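Local coordinates for nucleotidyltransferase-like protein (PDB 3C18) that is of unproven function but probably transfers nucleotidyl groups, and combines a nucleotidyltransferase-like domain with a helical substrate-binding-like domain and a helix-turn-helix domain, at residues K56-N61 / V65-V70; H155-L160 / Y188-Q193; E229-R234 / H241-E246; S258-F263 / G267-S272. All coordinates share one frame; numbering follows the deposited sequence.

Contact 1 (K56-N61 / V65-V70)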
# COMPACT_ATOMS: atom_id res chain seq x y z
N LYS A 56 20.35 -1.61 10.78
CA LYS A 56 21.23 -1.91 11.93
C LYS A 56 21.41 -0.60 12.71
O LYS A 56 21.46 0.46 12.12
CB LYS A 56 22.58 -2.41 11.42
CG LYS A 56 22.48 -3.55 10.41
CD LYS A 56 23.85 -4.07 10.00
CE LYS A 56 23.77 -5.06 8.81
NZ LYS A 56 24.99 -5.93 8.57
N HIS A 57 21.47 -0.70 14.03
CA HIS A 57 21.63 0.45 14.94
C HIS A 57 22.86 0.32 15.82
O HIS A 57 23.05 -0.68 16.49
CB HIS A 57 20.43 0.61 15.89
CG HIS A 57 19.20 1.15 15.24
ND1 HIS A 57 17.97 1.15 15.87
CD2 HIS A 57 19.00 1.66 14.01
CE1 HIS A 57 17.08 1.68 15.05
NE2 HIS A 57 17.68 2.01 13.93
N TYR A 58 23.66 1.37 15.81
CA TYR A 58 24.92 1.44 16.52
C TYR A 58 25.07 2.70 17.37
O TYR A 58 24.45 3.72 17.11
CB TYR A 58 26.07 1.53 15.50
CG TYR A 58 26.13 0.38 14.52
CD1 TYR A 58 26.68 -0.84 14.89
CD2 TYR A 58 25.64 0.53 13.22
CE1 TYR A 58 26.73 -1.88 13.99
CE2 TYR A 58 25.70 -0.52 12.32
CZ TYR A 58 26.24 -1.71 12.71
OH TYR A 58 26.30 -2.74 11.83
N ARG A 59 25.92 2.60 18.38
CA ARG A 59 26.46 3.80 19.07
C ARG A 59 27.99 3.70 19.05
O ARG A 59 28.58 2.67 19.39
CB ARG A 59 25.95 4.01 20.49
CG ARG A 59 26.26 5.43 21.00
CD ARG A 59 25.61 5.70 22.33
NE ARG A 59 26.16 4.87 23.38
CZ ARG A 59 25.66 4.81 24.61
NH1 ARG A 59 24.62 5.55 24.93
NH2 ARG A 59 26.20 4.02 25.51
N LEU A 60 28.61 4.73 18.53
CA LEU A 60 30.06 4.77 18.48
C LEU A 60 30.49 5.99 19.26
O LEU A 60 30.37 7.15 18.82
CB LEU A 60 30.62 4.78 17.06
CG LEU A 60 32.15 4.81 17.05
CD1 LEU A 60 32.77 3.72 17.95
CD2 LEU A 60 32.70 4.73 15.65
N ASN A 61 30.97 5.67 20.46
CA ASN A 61 31.32 6.65 21.44
C ASN A 61 30.02 7.27 21.91
O ASN A 61 29.25 6.67 22.68
CB ASN A 61 32.31 7.66 20.88
CG ASN A 61 33.68 7.01 20.58
OD1 ASN A 61 34.08 6.05 21.26
ND2 ASN A 61 34.37 7.49 19.55
N VAL A 65 24.13 5.91 15.36
CA VAL A 65 24.14 5.73 13.91
C VAL A 65 23.15 4.66 13.50
O VAL A 65 23.19 3.55 13.98
CB VAL A 65 25.55 5.30 13.43
CG1 VAL A 65 25.63 5.18 11.90
CG2 VAL A 65 26.59 6.26 13.95
N SER A 66 22.24 5.05 12.60
CA SER A 66 21.35 4.10 11.92
C SER A 66 21.93 3.74 10.55
O SER A 66 22.30 4.60 9.76
CB SER A 66 19.95 4.68 11.72
OG SER A 66 19.08 3.68 11.23
N LEU A 67 22.02 2.45 10.28
CA LEU A 67 22.48 1.99 9.00
C LEU A 67 21.38 1.29 8.20
O LEU A 67 20.85 0.24 8.62
CB LEU A 67 23.70 1.11 9.18
CG LEU A 67 24.52 0.78 7.94
CD1 LEU A 67 25.96 0.59 8.28
CD2 LEU A 67 23.94 -0.46 7.28
N HIS A 68 21.05 1.89 7.07
CA HIS A 68 20.14 1.31 6.08
C HIS A 68 20.93 0.62 4.97
O HIS A 68 21.71 1.24 4.27
CB HIS A 68 19.18 2.36 5.52
CG HIS A 68 18.10 2.74 6.50
ND1 HIS A 68 16.76 2.54 6.24
CD2 HIS A 68 18.16 3.27 7.75
CE1 HIS A 68 16.04 2.96 7.27
NE2 HIS A 68 16.87 3.40 8.21
N LEU A 69 20.72 -0.68 4.87
CA LEU A 69 21.36 -1.55 3.88
C LEU A 69 20.27 -1.89 2.88
O LEU A 69 19.27 -2.51 3.24
CB LEU A 69 21.90 -2.83 4.54
CG LEU A 69 22.78 -3.73 3.66
CD1 LEU A 69 24.01 -2.99 3.17
CD2 LEU A 69 23.19 -4.98 4.40
N VAL A 70 20.45 -1.43 1.64
CA VAL A 70 19.45 -1.60 0.58
C VAL A 70 20.07 -2.13 -0.70
O VAL A 70 21.13 -1.70 -1.08
CB VAL A 70 18.79 -0.27 0.25
CG1 VAL A 70 17.69 -0.46 -0.78
CG2 VAL A 70 18.22 0.35 1.53
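The imidazole of His-57 and the phenol ring of Tyr-58 both meet the partner strand at their edges. Ser-66 OG sits at the edge of the His-57 ring, near its plane, 3.4 Å from CD2 of His-57. The Tyr-58 ring turns an edge to Leu-67, CE2 standing 4.1 Å from CB of Leu-67, and the two side chains cross obliquely. With CG of Tyr-58 anti to its carbonyl carbon (chi1 -58°), the ring reaches back along the face that also carries Lys-56, Val-65 and Leu-67; helix 2-15 adds Ile-9 and Tyr-13 there. The hairpin illustrates the alternation of antiparallel pairing: His-57 and Ser-66, a non-hydrogen-bonded pair on the other face, lie between two pairs each closed by two N-H...O bonds. Leu-67 N is 2.8 Å from Lys-56 O in one, and Val-65 N 2.8 Å from Tyr-58 O in the other. Beyond the hairpin, Lys-56 NZ bonds Tyr-13, Ser-66 OG bonds Asp-36, and His-57 ND1 bonds Tyr-286 of the second subunit. Backbone bonds thus set the register, polar side chains tie the hairpin to its surroundings, and Tyr-58, Arg-59 and Leu-60 extend the sheet antiparallel into the second subunit.

Contact 2 (H155-L160 / Y188-Q193)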
# COMPACT_ATOMS: atom_id res chain seq x y z
N HIS A 155 -10.11 10.31 -0.42
CA HIS A 155 -8.90 9.64 -0.90
C HIS A 155 -8.77 9.83 -2.40
O HIS A 155 -7.70 10.09 -2.93
CB HIS A 155 -8.92 8.16 -0.56
CG HIS A 155 -8.81 7.86 0.91
ND1 HIS A 155 -8.50 6.60 1.39
CD2 HIS A 155 -8.95 8.65 2.00
CE1 HIS A 155 -8.47 6.63 2.71
NE2 HIS A 155 -8.73 7.86 3.11
N ALA A 156 -9.89 9.70 -3.10
CA ALA A 156 -9.86 9.85 -4.57
C ALA A 156 -9.38 11.22 -4.91
O ALA A 156 -8.63 11.44 -5.84
CB ALA A 156 -11.27 9.65 -5.19
N LEU A 157 -9.84 12.19 -4.15
CA LEU A 157 -9.43 13.60 -4.42
C LEU A 157 -7.93 13.78 -4.21
O LEU A 157 -7.25 14.51 -4.92
CB LEU A 157 -10.19 14.56 -3.52
CG LEU A 157 -11.61 14.87 -3.95
CD1 LEU A 157 -12.37 15.56 -2.84
CD2 LEU A 157 -11.62 15.71 -5.17
N HIS A 158 -7.40 13.06 -3.24
CA HIS A 158 -5.97 13.11 -2.93
C HIS A 158 -5.19 12.49 -4.10
O HIS A 158 -4.20 13.02 -4.55
CB HIS A 158 -5.66 12.37 -1.63
CG HIS A 158 -4.27 12.60 -1.14
ND1 HIS A 158 -3.37 11.59 -0.92
CD2 HIS A 158 -3.61 13.76 -0.88
CE1 HIS A 158 -2.23 12.11 -0.52
NE2 HIS A 158 -2.35 13.42 -0.48
N HIS A 159 -5.67 11.38 -4.63
CA HIS A 159 -4.99 10.79 -5.81
C HIS A 159 -5.04 11.69 -7.02
O HIS A 159 -4.11 11.70 -7.85
CB HIS A 159 -5.55 9.41 -6.16
CG HIS A 159 -5.23 8.39 -5.13
ND1 HIS A 159 -3.94 8.09 -4.76
CD2 HIS A 159 -6.04 7.64 -4.35
CE1 HIS A 159 -3.97 7.16 -3.82
NE2 HIS A 159 -5.23 6.88 -3.55
N LEU A 160 -6.13 12.43 -7.13
CA LEU A 160 -6.35 13.35 -8.27
C LEU A 160 -5.38 14.53 -8.22
O LEU A 160 -4.91 15.03 -9.25
CB LEU A 160 -7.80 13.85 -8.26
CG LEU A 160 -8.30 14.84 -9.33
CD1 LEU A 160 -8.35 14.26 -10.70
CD2 LEU A 160 -9.67 15.41 -8.97
N TYR A 188 -7.97 21.59 -7.04
CA TYR A 188 -7.85 22.23 -5.73
C TYR A 188 -9.20 22.77 -5.28
O TYR A 188 -9.58 22.63 -4.12
CB TYR A 188 -6.80 23.32 -5.81
CG TYR A 188 -6.50 24.04 -4.53
CD1 TYR A 188 -7.28 25.09 -4.11
CD2 TYR A 188 -5.39 23.71 -3.78
CE1 TYR A 188 -6.99 25.77 -2.97
CE2 TYR A 188 -5.09 24.39 -2.62
CZ TYR A 188 -5.90 25.42 -2.22
OH TYR A 188 -5.60 26.12 -1.08
N LYS A 189 -9.95 23.36 -6.21
CA LYS A 189 -11.23 23.99 -5.89
C LYS A 189 -12.28 22.96 -5.54
O LYS A 189 -13.11 23.16 -4.70
CB LYS A 189 -11.75 24.90 -7.04
N LEU A 190 -12.22 21.82 -6.21
CA LEU A 190 -13.16 20.71 -5.93
C LEU A 190 -12.95 20.22 -4.48
O LEU A 190 -13.89 19.89 -3.75
CB LEU A 190 -12.93 19.56 -6.92
CG LEU A 190 -13.97 18.47 -6.91
CD1 LEU A 190 -15.29 19.09 -7.23
CD2 LEU A 190 -13.59 17.34 -7.89
N TYR A 191 -11.70 20.19 -4.05
CA TYR A 191 -11.37 19.71 -2.68
C TYR A 191 -11.81 20.70 -1.63
O TYR A 191 -12.36 20.36 -0.60
CB TYR A 191 -9.87 19.43 -2.57
CG TYR A 191 -9.39 18.99 -1.21
CD1 TYR A 191 -9.70 17.73 -0.71
CD2 TYR A 191 -8.60 19.82 -0.44
CE1 TYR A 191 -9.24 17.33 0.51
CE2 TYR A 191 -8.14 19.43 0.80
CZ TYR A 191 -8.45 18.20 1.27
OH TYR A 191 -7.96 17.82 2.51
N GLU A 192 -11.61 21.97 -1.97
CA GLU A 192 -11.91 23.09 -1.09
C GLU A 192 -13.41 23.14 -0.83
O GLU A 192 -13.86 23.34 0.28
CB GLU A 192 -11.41 24.40 -1.72
CG GLU A 192 -11.13 25.49 -0.73
CD GLU A 192 -10.39 26.67 -1.35
OE1 GLU A 192 -10.82 27.14 -2.43
OE2 GLU A 192 -9.39 27.14 -0.74
N GLN A 193 -14.16 22.93 -1.90
CA GLN A 193 -15.62 22.89 -1.83
C GLN A 193 -16.09 21.83 -0.88
O GLN A 193 -17.12 21.97 -0.24
CB GLN A 193 -16.27 22.51 -3.17
CG GLN A 193 -16.31 23.52 -4.27
CD GLN A 193 -16.70 22.82 -5.58
OE1 GLN A 193 -17.46 21.80 -5.59
NE2 GLN A 193 -16.16 23.33 -6.70
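Leu-157 divides its two methyl groups between Leu-190 and Tyr-191, neighbours on the facing helix. CD2 takes the Leu-190 side, 3.7 Å from CD2 and 4.0 Å from CG of that leucine, and the two side chains cross at about a right angle. CD1 goes to Tyr-191, approaching the ring near its plane at the edge, 4.0 Å from the ring's CD1. The conformations differ across the contact: CG of Leu-157 stands anti to its own carbonyl carbon (chi1 -79°), which sends the fork of its methyls to both partners, whereas CG of Leu-190 is anti to the backbone N (chi1 -170°) and carries CD2 to Leu-157. The backbones come close here, CA of Leu-157 lying 6.6 Å from CA of Tyr-191. It is a worked case of apolar helix-helix packing by a branched side chain, within the all-helical part of the chain assigned to the YgxA-like substrate-binding family, where helix 146-167 meets helix 185-195. Leu-212 and Leu-215 of helix 201-218 continue the apolar layer, the first against Leu-157 and the second against Leu-190. The Tyr-191 ring also stacks with Trp-177, and its hydroxyl is hydrogen-bonded to the backbone O of Tyr-147 of the second subunit.

Contact 3 (E229-R234 / H241-E246)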
# COMPACT_ATOMS: atom_id res chain seq x y z
N GLU A 229 0.72 2.67 -24.73
CA GLU A 229 2.02 2.65 -25.40
C GLU A 229 2.58 1.24 -25.35
O GLU A 229 3.13 0.75 -26.33
CB GLU A 229 3.01 3.60 -24.76
CG GLU A 229 4.40 3.63 -25.44
N VAL A 230 2.45 0.58 -24.20
CA VAL A 230 2.95 -0.81 -24.09
C VAL A 230 2.13 -1.69 -25.03
O VAL A 230 2.66 -2.57 -25.72
CB VAL A 230 2.88 -1.35 -22.64
CG1 VAL A 230 3.01 -2.89 -22.61
CG2 VAL A 230 3.95 -0.70 -21.81
N MSE A 231 0.83 -1.45 -25.08
CA MSE A 231 -0.06 -2.29 -25.90
C MSE A 231 0.22 -2.16 -27.38
O MSE A 231 0.15 -3.14 -28.14
CB MSE A 231 -1.52 -2.00 -25.59
CG MSE A 231 -1.95 -2.57 -24.30
SE MSE A 231 -3.78 -2.15 -23.80
CE MSE A 231 -4.70 -3.48 -24.87
N ARG A 232 0.60 -0.97 -27.79
CA ARG A 232 0.80 -0.70 -29.21
C ARG A 232 2.13 -1.24 -29.68
O ARG A 232 2.44 -1.11 -30.84
CB ARG A 232 0.75 0.78 -29.52
CG ARG A 232 -0.64 1.30 -29.52
CD ARG A 232 -0.63 2.82 -29.57
NE ARG A 232 -2.01 3.30 -29.56
CZ ARG A 232 -2.43 4.31 -28.82
NH1 ARG A 232 -1.56 4.93 -28.03
NH2 ARG A 232 -3.70 4.68 -28.85
N GLU A 233 2.89 -1.83 -28.77
CA GLU A 233 4.16 -2.47 -29.15
C GLU A 233 3.91 -3.73 -29.95
O GLU A 233 4.84 -4.36 -30.46
CB GLU A 233 5.06 -2.77 -27.96
CG GLU A 233 5.68 -1.50 -27.46
CD GLU A 233 6.70 -1.70 -26.37
OE1 GLU A 233 6.60 -2.69 -25.59
OE2 GLU A 233 7.61 -0.84 -26.30
N ARG A 234 2.64 -4.10 -30.06
CA ARG A 234 2.26 -5.21 -30.92
C ARG A 234 1.04 -4.81 -31.69
O ARG A 234 0.26 -3.99 -31.26
CB ARG A 234 2.10 -6.55 -30.18
CG ARG A 234 0.85 -6.73 -29.39
CD ARG A 234 0.78 -8.12 -28.77
NE ARG A 234 1.91 -8.39 -27.90
CZ ARG A 234 2.02 -9.47 -27.13
NH1 ARG A 234 1.05 -10.38 -27.10
NH2 ARG A 234 3.08 -9.63 -26.36
N HIS A 241 -4.46 -12.46 -19.94
CA HIS A 241 -3.27 -13.18 -19.39
C HIS A 241 -1.98 -12.63 -19.95
O HIS A 241 -0.99 -12.45 -19.24
CB HIS A 241 -3.38 -14.69 -19.60
CG HIS A 241 -2.35 -15.47 -18.86
ND1 HIS A 241 -2.14 -15.30 -17.51
CD2 HIS A 241 -1.50 -16.45 -19.26
CE1 HIS A 241 -1.18 -16.12 -17.12
NE2 HIS A 241 -0.79 -16.84 -18.15
N GLU A 242 -2.00 -12.31 -21.21
CA GLU A 242 -0.80 -11.76 -21.87
C GLU A 242 -0.42 -10.40 -21.27
O GLU A 242 0.74 -10.05 -21.10
CB GLU A 242 -1.04 -11.62 -23.36
CG GLU A 242 -0.97 -12.97 -24.09
CD GLU A 242 -1.34 -12.88 -25.57
OE1 GLU A 242 -1.95 -11.89 -26.01
OE2 GLU A 242 -1.04 -13.85 -26.32
N LEU A 243 -1.43 -9.62 -21.00
CA LEU A 243 -1.25 -8.29 -20.38
C LEU A 243 -0.69 -8.46 -18.97
O LEU A 243 0.25 -7.78 -18.54
CB LEU A 243 -2.57 -7.51 -20.34
CG LEU A 243 -3.15 -6.84 -21.60
CD1 LEU A 243 -4.53 -6.27 -21.32
CD2 LEU A 243 -2.25 -5.74 -22.13
N MSE A 244 -1.28 -9.40 -18.25
CA MSE A 244 -0.87 -9.67 -16.88
C MSE A 244 0.54 -10.17 -16.76
O MSE A 244 1.16 -10.02 -15.70
CB MSE A 244 -1.79 -10.66 -16.18
CG MSE A 244 -3.17 -10.16 -15.98
SE MSE A 244 -3.40 -8.87 -14.55
CE MSE A 244 -2.96 -10.05 -13.13
N GLU A 245 1.04 -10.78 -17.83
CA GLU A 245 2.33 -11.42 -17.84
C GLU A 245 3.42 -10.54 -18.42
O GLU A 245 4.57 -10.84 -18.33
CB GLU A 245 2.30 -12.72 -18.65
CG GLU A 245 1.51 -13.87 -18.01
CD GLU A 245 1.96 -14.19 -16.57
OE1 GLU A 245 3.09 -14.69 -16.48
OE2 GLU A 245 1.18 -13.99 -15.58
N GLU A 246 3.01 -9.43 -18.99
CA GLU A 246 3.95 -8.49 -19.64
C GLU A 246 4.74 -7.77 -18.56
O GLU A 246 4.19 -7.18 -17.67
CB GLU A 246 3.15 -7.50 -20.47
CG GLU A 246 3.96 -6.51 -21.23
CD GLU A 246 4.85 -7.15 -22.26
OE1 GLU A 246 4.55 -8.28 -22.72
OE2 GLU A 246 5.88 -6.53 -22.55
O HOH W 1 -1.23 -10.67 -28.39
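Two helices of the helix-turn-helix family domain, 220-231 and 240-245, meet here through an apolar pair, Met-231 and Leu-243, and through charged groups around Arg-234 in the turn that follows the first helix. CG of Met-231, a selenomethionine, packs 3.9 Å from CD2 of Leu-243, the two side chains crossing at a slant. Alongside, CG1 of Val-230 lies 4.0 Å from the aliphatic CG of Glu-246, and these side chains slide past each other in opposite directions. The apolar layer continues into the domain, for Leu-243 also rests on Leu-256 of helix 253-265 and Met-231 on Tyr-286 of strand 281-288. Three helices packed with a small antiparallel sheet exemplify an arrangement consistent with a winged helix-turn-helix. A type I turn from Met-231 to Arg-234 ends the first segment; the arginine, bent at chi3 (58°), crosses to the second helix. Glu-242 OE1 approaches its guanidinium obliquely, in a salt bridge 3.5 Å from NH1, and the hydrogen bonding between the two groups runs through a water. This lies in the guanidinium plane at its edge, accepts from Arg-234 NH1 at 2.6 Å and donates to Glu-242 OE1 at 2.8 Å. Arg-234 NH2 is 4.2 Å from Glu-246 OE1, well out of the guanidinium plane: charge proximity beyond a salt bridge. Glu-242 OE1 also takes the N-H of Thr-239, while the guanidinium makes a cation-pi contact with Trp-238.

Contact 4 (S258-F263 / G267-S272)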
# COMPACT_ATOMS: atom_id res chain seq x y z
N SER A 258 -9.48 -3.35 -13.83
CA SER A 258 -10.37 -2.16 -13.70
C SER A 258 -10.04 -1.06 -14.66
O SER A 258 -10.90 -0.30 -15.08
CB SER A 258 -10.30 -1.55 -12.29
OG SER A 258 -10.60 -2.57 -11.38
N LEU A 259 -8.76 -0.91 -14.95
CA LEU A 259 -8.31 0.12 -15.90
C LEU A 259 -8.84 -0.24 -17.26
O LEU A 259 -9.41 0.60 -17.96
CB LEU A 259 -6.81 0.25 -15.96
CG LEU A 259 -6.09 0.94 -14.81
CD1 LEU A 259 -4.54 0.87 -15.00
CD2 LEU A 259 -6.57 2.36 -14.71
N VAL A 260 -8.68 -1.50 -17.62
CA VAL A 260 -9.12 -1.95 -18.93
C VAL A 260 -10.63 -1.80 -19.10
O VAL A 260 -11.13 -1.34 -20.12
CB VAL A 260 -8.62 -3.36 -19.26
CG1 VAL A 260 -9.42 -3.95 -20.39
CG2 VAL A 260 -7.14 -3.31 -19.61
N ASP A 261 -11.37 -2.15 -18.07
CA ASP A 261 -12.83 -2.05 -18.07
C ASP A 261 -13.23 -0.62 -18.31
O ASP A 261 -14.16 -0.28 -19.08
CB ASP A 261 -13.38 -2.44 -16.71
CG ASP A 261 -14.90 -2.36 -16.61
OD1 ASP A 261 -15.58 -3.31 -17.04
OD2 ASP A 261 -15.43 -1.38 -16.04
N PHE A 262 -12.51 0.25 -17.64
CA PHE A 262 -12.79 1.67 -17.73
C PHE A 262 -12.50 2.20 -19.12
O PHE A 262 -13.31 2.86 -19.72
CB PHE A 262 -11.96 2.43 -16.74
CG PHE A 262 -12.25 3.88 -16.73
CD1 PHE A 262 -13.36 4.35 -16.13
CD2 PHE A 262 -11.40 4.76 -17.31
CE1 PHE A 262 -13.64 5.71 -16.10
CE2 PHE A 262 -11.67 6.13 -17.29
CZ PHE A 262 -12.77 6.60 -16.67
N PHE A 263 -11.34 1.87 -19.63
CA PHE A 263 -10.93 2.37 -20.93
C PHE A 263 -11.86 1.85 -22.05
O PHE A 263 -12.07 2.49 -23.05
CB PHE A 263 -9.48 2.03 -21.20
CG PHE A 263 -8.50 2.74 -20.29
CD1 PHE A 263 -8.62 4.06 -20.02
CD2 PHE A 263 -7.42 2.07 -19.75
CE1 PHE A 263 -7.72 4.69 -19.22
CE2 PHE A 263 -6.50 2.71 -18.94
CZ PHE A 263 -6.66 4.01 -18.69
N GLY A 267 -14.16 4.19 -24.63
CA GLY A 267 -13.91 4.02 -26.05
C GLY A 267 -12.47 3.99 -26.46
O GLY A 267 -12.17 4.06 -27.63
N LEU A 268 -11.57 3.81 -25.50
CA LEU A 268 -10.11 3.85 -25.80
C LEU A 268 -9.49 2.46 -26.01
O LEU A 268 -8.38 2.32 -26.51
CB LEU A 268 -9.38 4.55 -24.68
CG LEU A 268 -9.72 6.05 -24.58
CD1 LEU A 268 -9.11 6.64 -23.30
CD2 LEU A 268 -9.22 6.75 -25.82
N ILE A 269 -10.23 1.46 -25.59
CA ILE A 269 -9.83 0.07 -25.77
C ILE A 269 -11.00 -0.67 -26.36
O ILE A 269 -12.16 -0.43 -26.02
CB ILE A 269 -9.37 -0.61 -24.44
CG1 ILE A 269 -7.92 -0.24 -24.11
CG2 ILE A 269 -9.40 -2.13 -24.58
CD1 ILE A 269 -7.46 -0.77 -22.75
N ARG A 270 -10.68 -1.54 -27.31
CA ARG A 270 -11.67 -2.35 -28.00
C ARG A 270 -11.67 -3.77 -27.52
O ARG A 270 -10.68 -4.43 -27.57
CB ARG A 270 -11.40 -2.33 -29.53
CG ARG A 270 -12.43 -3.13 -30.36
CD ARG A 270 -12.33 -2.81 -31.87
NE ARG A 270 -10.94 -2.60 -32.26
CZ ARG A 270 -10.45 -1.43 -32.65
NH1 ARG A 270 -11.24 -0.36 -32.75
NH2 ARG A 270 -9.15 -1.34 -32.96
N ILE A 271 -12.82 -4.24 -27.09
CA ILE A 271 -12.99 -5.63 -26.63
C ILE A 271 -13.55 -6.55 -27.71
O ILE A 271 -14.51 -6.22 -28.40
CB ILE A 271 -13.88 -5.70 -25.32
CG1 ILE A 271 -13.88 -7.10 -24.76
CG2 ILE A 271 -15.29 -5.25 -25.59
CD1 ILE A 271 -14.52 -7.23 -23.39
N SER A 272 -12.90 -7.69 -27.88
CA SER A 272 -13.34 -8.69 -28.79
C SER A 272 -13.10 -10.08 -28.25
O SER A 272 -12.61 -10.27 -27.18
CB SER A 272 -12.64 -8.55 -30.15
OG SER A 272 -11.23 -8.68 -30.01
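Phe-263 O is the polar centre of this contact, receiving the backbone N-H of Leu-268 at 2.8 Å from N to O. A second, weak bond comes from Ile-269 N, 3.3 Å from the same Phe-263 O. The chain can turn back in this way because Gly-267, the first residue to leave helical phi/psi after the helix, adopts positive phi (81°) in a Schellman motif, a textbook way to end a helix. Leu-268 then follows the turn, and strand 269-275 begins at Ile-269. Outward from the carbonyl, the packing is apolar. CD1 of Ile-269 sits 3.8 Å from CB of Phe-263 and 4.1 Å from CG2 of Val-260, one turn earlier in the helix. The isoleucine reaches both because CG1 is anti to its carbonyl carbon (chi1 -80°) and the chain then extends to CD1; it crosses Val-260 at about a right angle. Leu-268 adds a looser contact, its CD1 4.2 Å from CD1 of Phe-263. The phenylalanine ring also meets Phe-228 of helix 220-231 edge-to-face, and Tyr-286 of the adjoining strand touches Val-260 and Ile-269. One carbonyl near the helix end therefore serves one good N-H bond and one weak one, and the link from helix to strand combines this turn with a buried hydrophobic seam.

How the contacts relate
The four contacts follow one another along the chain without overlap, and all reach the second subunit. Contact 1 lies in the nucleotidyltransferase-like range, on the strand that is outermost in its sheet within one chain, about 40 Å from contact 2 between centres. Contact 2 joins two helices of the substrate-binding-like range. Contacts 3 and 4 share the helix-turn-helix range; their centres are about 13 Å apart, and they touch where Met-231 SE lies 4.1 Å from Ile-269 CD1. They are on the opposite side of the chain's centre from contact 1, yet Leu-283 and Tyr-286 of the second subunit, which meet contact 1, belong to its helix-turn-helix range: the dimer joins ranges that are remote within one chain.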